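Local coordinates for Ice-binding protein (Colwellia, PDB 3WP9), which binds to the surface of ice crystals, inhibiting their growth and recrystallization, at residues I68-P71 against Y72-E75; L76-S79 against D80-I83; V207-Q210 against K211-I214. All blocks are in the same frame, centred on the assembly; numbering follows the deposited sequence.

How the contacts relate
Contacts 1 and 2 follow one another along the chain, beside the right-handed beta-helix: residues 68-75 lead from strand 67-69 into helix 71-89, and 76-83 carry it on, their centres about 12 Å apart. Contact 3 belongs to the beta-helix itself, where strand 207-210 turns into strand 213-215. It touches neither of the others: its centre is about 23 Å from that of contact 1 and 22 Å from that of contact 2. Contact 3 holds part of a probable ice-binding motif, and the Q210 side chain comes within about 3 Å of that of T193, a probable ice-binding residue. In contact 1 the L74 side chain is about 10 Å from that of T40, another probable ice-binding residue.

Contact 1: I68-P71 against Y72-E75; sequences INSP and YLLE
S70 with L74 and P71 with E75 close the opening turn of helix 71-89, the long helix beside the beta-helix, through two i to i+4 bonds. S70 occupies the N-cap position where strand 67-69 gives way to the helix, and P71 is the first helical residue. L74 N donates to S70 O over 3.2 Å and lies in the carbonyl plane, whereas E75 N reaches P71 O over 3.0 Å from 27° outside that plane. The serine makes no side-chain capping bond; a water does the bridging. L73 N gives its hydrogen to this water at 3.0 Å, and S70 OG is hydrogen-bonded to it at 2.8 Å. With OG opposite the serine N (chi1 -151°), it lies 3.6 Å from L73 CB. P71 has no N-H to offer, a small cost in a first turn, where no earlier helical carbonyl could accept one. Further out, the buried L74 rests on F14 and L17 of strand 14-18 and, with S70 and L73, on Y56, tying the helix start to the beta-helix. The L74 side chain also lies against the turn, CD1 3.6 Å from S70 O.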
loop_
_atom_site.group_PDB
_atom_site.type_symbol
_atom_site.label_atom_id
_atom_site.label_comp_id
_atom_site.label_asym_id
_atom_site.label_seq_id
_atom_site.Cartn_x
_atom_site.Cartn_y
_atom_site.Cartn_z
ATOM N N ILE A 68 -18.338 9.532 7.050
ATOM C CA ILE A 68 -19.607 8.920 6.623
ATOM C C ILE A 68 -19.779 7.588 7.325
ATOM O O ILE A 68 -18.880 6.710 7.299
ATOM C CB ILE A 68 -19.598 8.735 5.107
ATOM C CG1 ILE A 68 -19.583 10.133 4.447
ATOM C CG2 ILE A 68 -20.822 7.897 4.750
ATOM C CD1 ILE A 68 -18.974 10.209 3.056
ATOM N N ASN A 69 -20.869 7.495 8.067
ATOM C CA ASN A 69 -21.184 6.278 8.809
ATOM C C ASN A 69 -21.631 5.218 7.787
ATOM O O ASN A 69 -22.754 5.262 7.280
ATOM C CB ASN A 69 -22.316 6.594 9.817
ATOM C CG ASN A 69 -22.547 5.491 10.816
ATOM O OD1 ASN A 69 -22.211 4.338 10.563
ATOM N ND2 ASN A 69 -23.119 5.831 11.979
ATOM N N SER A 70 -20.714 4.316 7.432
ATOM C CA SER A 70 -20.943 3.360 6.354
ATOM C C SER A 70 -20.329 2.005 6.690
ATOM O O SER A 70 -19.425 1.550 5.954
ATOM C CB SER A 70 -20.336 3.913 5.057
ATOM O OG SER A 70 -21.017 3.453 3.926
ATOM N N PRO A 71 -20.824 1.347 7.772
ATOM C CA PRO A 71 -20.228 0.116 8.297
ATOM C C PRO A 71 -20.282 -1.038 7.336
ATOM O O PRO A 71 -19.363 -1.871 7.306
ATOM C CB PRO A 71 -21.034 -0.166 9.563
ATOM C CG PRO A 71 -22.373 0.461 9.283
ATOM C CD PRO A 71 -21.979 1.748 8.586
ATOM N N TYR A 72 -21.348 -1.104 6.513
ATOM C CA TYR A 72 -21.400 -2.255 5.592
ATOM C C TYR A 72 -20.400 -2.221 4.385
ATOM O O TYR A 72 -19.750 -3.222 4.057
ATOM C CB TYR A 72 -22.843 -2.549 5.190
ATOM C CG TYR A 72 -22.931 -3.919 4.594
ATOM C CD1 TYR A 72 -22.864 -5.072 5.416
ATOM C CD2 TYR A 72 -23.064 -4.092 3.211
ATOM C CE1 TYR A 72 -22.935 -6.368 4.872
ATOM C CE2 TYR A 72 -23.140 -5.352 2.667
ATOM C CZ TYR A 72 -23.062 -6.475 3.471
ATOM O OH TYR A 72 -23.114 -7.719 2.929
ATOM N N LEU A 73 -20.283 -1.054 3.751
ATOM C CA LEU A 73 -19.299 -0.788 2.720
ATOM C C LEU A 73 -17.919 -1.142 3.273
ATOM O O LEU A 73 -17.096 -1.757 2.590
ATOM C CB LEU A 73 -19.302 0.671 2.322
ATOM C CG LEU A 73 -18.140 1.082 1.414
ATOM C CD1 LEU A 73 -17.815 0.120 0.259
ATOM C CD2 LEU A 73 -18.284 2.493 0.853
ATOM N N LEU A 74 -17.706 -0.782 4.550
ATOM C CA LEU A 74 -16.371 -1.029 5.134
ATOM C C LEU A 74 -16.114 -2.479 5.416
ATOM O O LEU A 74 -15.015 -2.966 5.236
ATOM C CB LEU A 74 -16.200 -0.224 6.402
ATOM C CG LEU A 74 -15.783 1.222 6.117
ATOM C CD1 LEU A 74 -16.102 2.012 7.379
ATOM C CD2 LEU A 74 -14.358 1.467 5.639
ATOM N N GLU A 75 -17.142 -3.175 5.843
ATOM C CA GLU A 75 -17.067 -4.601 6.081
ATOM C C GLU A 75 -16.698 -5.351 4.809
ATOM O O GLU A 75 -15.841 -6.232 4.860
ATOM C CB GLU A 75 -18.429 -5.098 6.534
ATOM C CG GLU A 75 -18.334 -6.524 7.067
ATOM C CD GLU A 75 -19.681 -7.057 7.517
ATOM O OE1 GLU A 75 -20.610 -6.248 7.813
ATOM O OE2 GLU A 75 -19.801 -8.294 7.584
HETATM O O HOH W 1 -22.460 1.060 3.984
#

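Contact 2: L76-S79 against D80-I83; sequences LAVS and DMGI
L76 O accepts D80 N over 2.9 Å in a nearly straight bond (169° at the hydrogen), one of four successive i to i+4 bonds that make this regular alpha-helix. M81 N to A77 O is shorter, 2.8 Å, but more bent, at 143°. G82 N reaches V78 O, and I83 N meets S79 O in its carbonyl plane. The D80 carboxylate lies near L76 O, CG 3.6 Å away, because CG sits beside the aspartate's own N (chi1 -74°); its OD2 accepts a hydrogen bond from E10 N. Replacing D80 by an alanine removes the carboxylate and would probably leave E10 N without this acceptor. On another face V78 and M81 run side by side and point the same way; the methionine bends at its third torsion, bringing CE to 4.2 Å from V78 CG1. I83 CG1 leans on the preceding turn, 3.5 Å from S79 O. The helix packs against strand 14-18 of the beta-helix: A77 rests on F14 and L17, V78 also on L17, while M81 meets A11 and L76 meets E10 in the loop leading to that strand.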
loop_
_atom_site.group_PDB
_atom_site.type_symbol
_atom_site.label_atom_id
_atom_site.label_comp_id
_atom_site.label_asym_id
_atom_site.label_seq_id
_atom_site.Cartn_x
_atom_site.Cartn_y
_atom_site.Cartn_z
ATOM N N LEU A 76 -17.327 -4.973 3.680
ATOM C CA LEU A 76 -17.004 -5.559 2.384
ATOM C C LEU A 76 -15.551 -5.240 2.014
ATOM O O LEU A 76 -14.832 -6.186 1.700
ATOM C CB LEU A 76 -17.935 -5.083 1.262
ATOM C CG LEU A 76 -19.406 -5.487 1.417
ATOM C CD1 LEU A 76 -20.205 -4.877 0.247
ATOM C CD2 LEU A 76 -19.497 -6.988 1.498
ATOM N N ALA A 77 -15.151 -3.952 2.032
ATOM C CA ALA A 77 -13.747 -3.562 1.756
ATOM C C ALA A 77 -12.735 -4.320 2.583
ATOM O O ALA A 77 -11.714 -4.847 2.041
ATOM C CB ALA A 77 -13.514 -2.069 1.973
ATOM N N VAL A 78 -12.962 -4.372 3.915
ATOM C CA VAL A 78 -12.005 -5.115 4.760
ATOM C C VAL A 78 -11.921 -6.589 4.415
ATOM O O VAL A 78 -10.842 -7.235 4.402
ATOM C CB VAL A 78 -12.261 -4.850 6.253
ATOM C CG1 VAL A 78 -11.456 -5.841 7.141
ATOM C CG2 VAL A 78 -11.914 -3.410 6.608
ATOM N N SER A 79 -13.092 -7.179 4.147
ATOM C CA SER A 79 -13.137 -8.585 3.630
ATOM C C SER A 79 -12.328 -8.792 2.363
ATOM O O SER A 79 -11.493 -9.693 2.295
ATOM C CB SER A 79 -14.599 -8.926 3.268
ATOM O OG SER A 79 -15.194 -9.337 4.465
ATOM N N ASP A 80 -12.572 -7.949 1.349
ATOM C CA ASP A 80 -11.849 -8.014 0.032
ATOM C C ASP A 80 -10.342 -7.759 0.194
ATOM O O ASP A 80 -9.512 -8.290 -0.572
ATOM C CB ASP A 80 -12.444 -7.027 -0.959
ATOM C CG ASP A 80 -13.803 -7.508 -1.481
ATOM O OD1 ASP A 80 -14.031 -8.718 -1.312
ATOM O OD2 ASP A 80 -14.583 -6.658 -2.017
ATOM N N MET A 81 -9.994 -6.950 1.208
ATOM C CA MET A 81 -8.561 -6.704 1.479
ATOM C C MET A 81 -7.939 -8.019 1.964
ATOM O O MET A 81 -6.822 -8.388 1.532
ATOM C CB MET A 81 -8.367 -5.599 2.513
ATOM C CG MET A 81 -6.955 -5.696 3.156
ATOM S SD MET A 81 -6.571 -4.333 4.287
ATOM C CE MET A 81 -7.775 -4.556 5.632
ATOM N N GLY A 82 -8.651 -8.761 2.811
ATOM C CA GLY A 82 -8.050 -10.037 3.274
ATOM C C GLY A 82 -7.985 -11.128 2.210
ATOM O O GLY A 82 -6.998 -11.873 2.168
ATOM N N ILE A 83 -9.002 -11.167 1.343
ATOM C CA ILE A 83 -8.999 -12.011 0.175
ATOM C C ILE A 83 -7.813 -11.649 -0.734
ATOM O O ILE A 83 -7.102 -12.539 -1.188
ATOM C CB ILE A 83 -10.376 -11.895 -0.603
ATOM C CG1 ILE A 83 -11.495 -12.499 0.280
ATOM C CG2 ILE A 83 -10.266 -12.512 -2.005
ATOM C CD1 ILE A 83 -12.898 -12.016 -0.033
#

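Contact 3: V207-Q210 against K211-I214; sequences VTLQ and KNTI
L209 and Q210 meet N212 and I214 round a corner of the right-handed beta-helix, where strand 207-210 gives way to strand 213-215 of the same coil. The strand opens with V207 and T208, the last two residues of a probable ice-binding motif; the V207 side chain is buried on strand 14-18. L209 follows, its side chain directed into the coil. L209 CB lies 3.3 Å from N212 OD1, and beyond the amide L209 CD2 meets I214 CD1 at 3.9 Å, so that leucine and isoleucine pack across the inside of the corner with their side chains at an oblique angle. Q210 then supplies the polar bond of the turn: its backbone N donates to N212 OD1 over 2.7 Å, with 147° at the hydrogen. The donor stands above the amide plane, 43° out of it, rather than on a lone pair. N212 can reach back because its CG lies beside its own N and opposite its carbonyl carbon (chi1 -58°), bringing the amide back to the end of strand 207-210. K211, between them, adopts a left-handed backbone conformation that helps the chain turn the corner. Q210 CB is directed away from the following segment; OE1 is hydrogen-bonded to OG1 of T193, a probable ice-binding residue. N212 ND2 bonds to N192 O and T195 O, in the turn between strands 189-191 and 196-198, which satisfies the buried amide. The backbone N of N212 bonds separately to S28 OG on the opposite side. Strand 207-210 thus lies between 22-25 and 189-191, all parallel, as strand 213-215 lies between 29-31 and 196-198, while L209 and I214 pack inward on I16 and T15 of strand 14-18.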
loop_
_atom_site.group_PDB
_atom_site.type_symbol
_atom_site.label_atom_id
_atom_site.label_comp_id
_atom_site.label_asym_id
_atom_site.label_seq_id
_atom_site.Cartn_x
_atom_site.Cartn_y
_atom_site.Cartn_z
ATOM N N VAL A 207 -2.519 2.040 9.983
ATOM C CA VAL A 207 -1.650 2.863 9.137
ATOM C C VAL A 207 -1.181 4.125 9.880
ATOM O O VAL A 207 -2.031 4.832 10.411
ATOM C CB VAL A 207 -2.387 3.220 7.799
ATOM C CG1 VAL A 207 -1.495 4.134 6.987
ATOM C CG2 VAL A 207 -2.808 1.951 7.050
ATOM N N THR A 208 0.122 4.431 9.855
ATOM C CA THR A 208 0.618 5.683 10.496
ATOM C C THR A 208 1.264 6.566 9.422
ATOM O O THR A 208 2.060 6.068 8.666
ATOM C CB THR A 208 1.572 5.355 11.714
ATOM O OG1 THR A 208 2.837 4.838 11.223
ATOM C CG2 THR A 208 0.920 4.256 12.676
ATOM N N LEU A 209 0.860 7.836 9.338
ATOM C CA LEU A 209 1.422 8.741 8.342
ATOM C C LEU A 209 2.124 9.867 9.073
ATOM O O LEU A 209 1.705 10.264 10.204
ATOM C CB LEU A 209 0.310 9.405 7.497
ATOM C CG LEU A 209 -0.625 8.399 6.774
ATOM C CD1 LEU A 209 -1.702 9.296 6.042
ATOM C CD2 LEU A 209 0.173 7.457 5.842
ATOM N N GLN A 210 3.155 10.411 8.420
ATOM C CA GLN A 210 3.836 11.566 8.963
ATOM C C GLN A 210 4.080 12.512 7.793
ATOM O O GLN A 210 5.001 12.288 7.032
ATOM C CB GLN A 210 5.186 11.264 9.637
ATOM C CG GLN A 210 5.017 10.426 10.850
ATOM C CD GLN A 210 6.393 9.965 11.396
ATOM O OE1 GLN A 210 7.475 10.368 10.901
ATOM N NE2 GLN A 210 6.342 9.010 12.315
ATOM N N LYS A 211 3.299 13.602 7.726
ATOM C CA LYS A 211 3.510 14.630 6.664
ATOM C C LYS A 211 3.690 14.023 5.226
ATOM O O LYS A 211 4.707 14.264 4.581
ATOM C CB LYS A 211 4.651 15.569 7.003
ATOM C CG LYS A 211 4.418 16.227 8.376
ATOM C CD LYS A 211 5.539 17.159 8.740
ATOM C CE LYS A 211 5.210 18.023 9.949
ATOM N NZ LYS A 211 6.478 18.561 10.563
ATOM N N ASN A 212 2.750 13.174 4.806
ATOM C CA ASN A 212 2.977 12.446 3.541
ATOM C C ASN A 212 1.964 12.919 2.475
ATOM O O ASN A 212 1.008 13.564 2.774
ATOM C CB ASN A 212 2.722 10.966 3.721
ATOM C CG ASN A 212 3.628 10.367 4.814
ATOM O OD1 ASN A 212 3.121 9.785 5.824
ATOM N ND2 ASN A 212 4.943 10.439 4.575
ATOM N N THR A 213 2.336 12.529 1.275
ATOM C CA THR A 213 1.404 12.669 0.135
ATOM C C THR A 213 1.130 11.251 -0.268
ATOM O O THR A 213 2.041 10.501 -0.665
ATOM C CB THR A 213 2.144 13.335 -0.983
ATOM O OG1 THR A 213 2.554 14.655 -0.566
ATOM C CG2 THR A 213 1.197 13.457 -2.235
ATOM N N ILE A 214 -0.126 10.841 -0.120
ATOM C CA ILE A 214 -0.530 9.528 -0.454
ATOM C C ILE A 214 -1.564 9.635 -1.602
ATOM O O ILE A 214 -2.663 10.199 -1.364
ATOM C CB ILE A 214 -1.169 8.791 0.755
ATOM C CG1 ILE A 214 -0.274 8.903 2.056
ATOM C CG2 ILE A 214 -1.486 7.346 0.391
ATOM C CD1 ILE A 214 1.064 8.210 2.085
#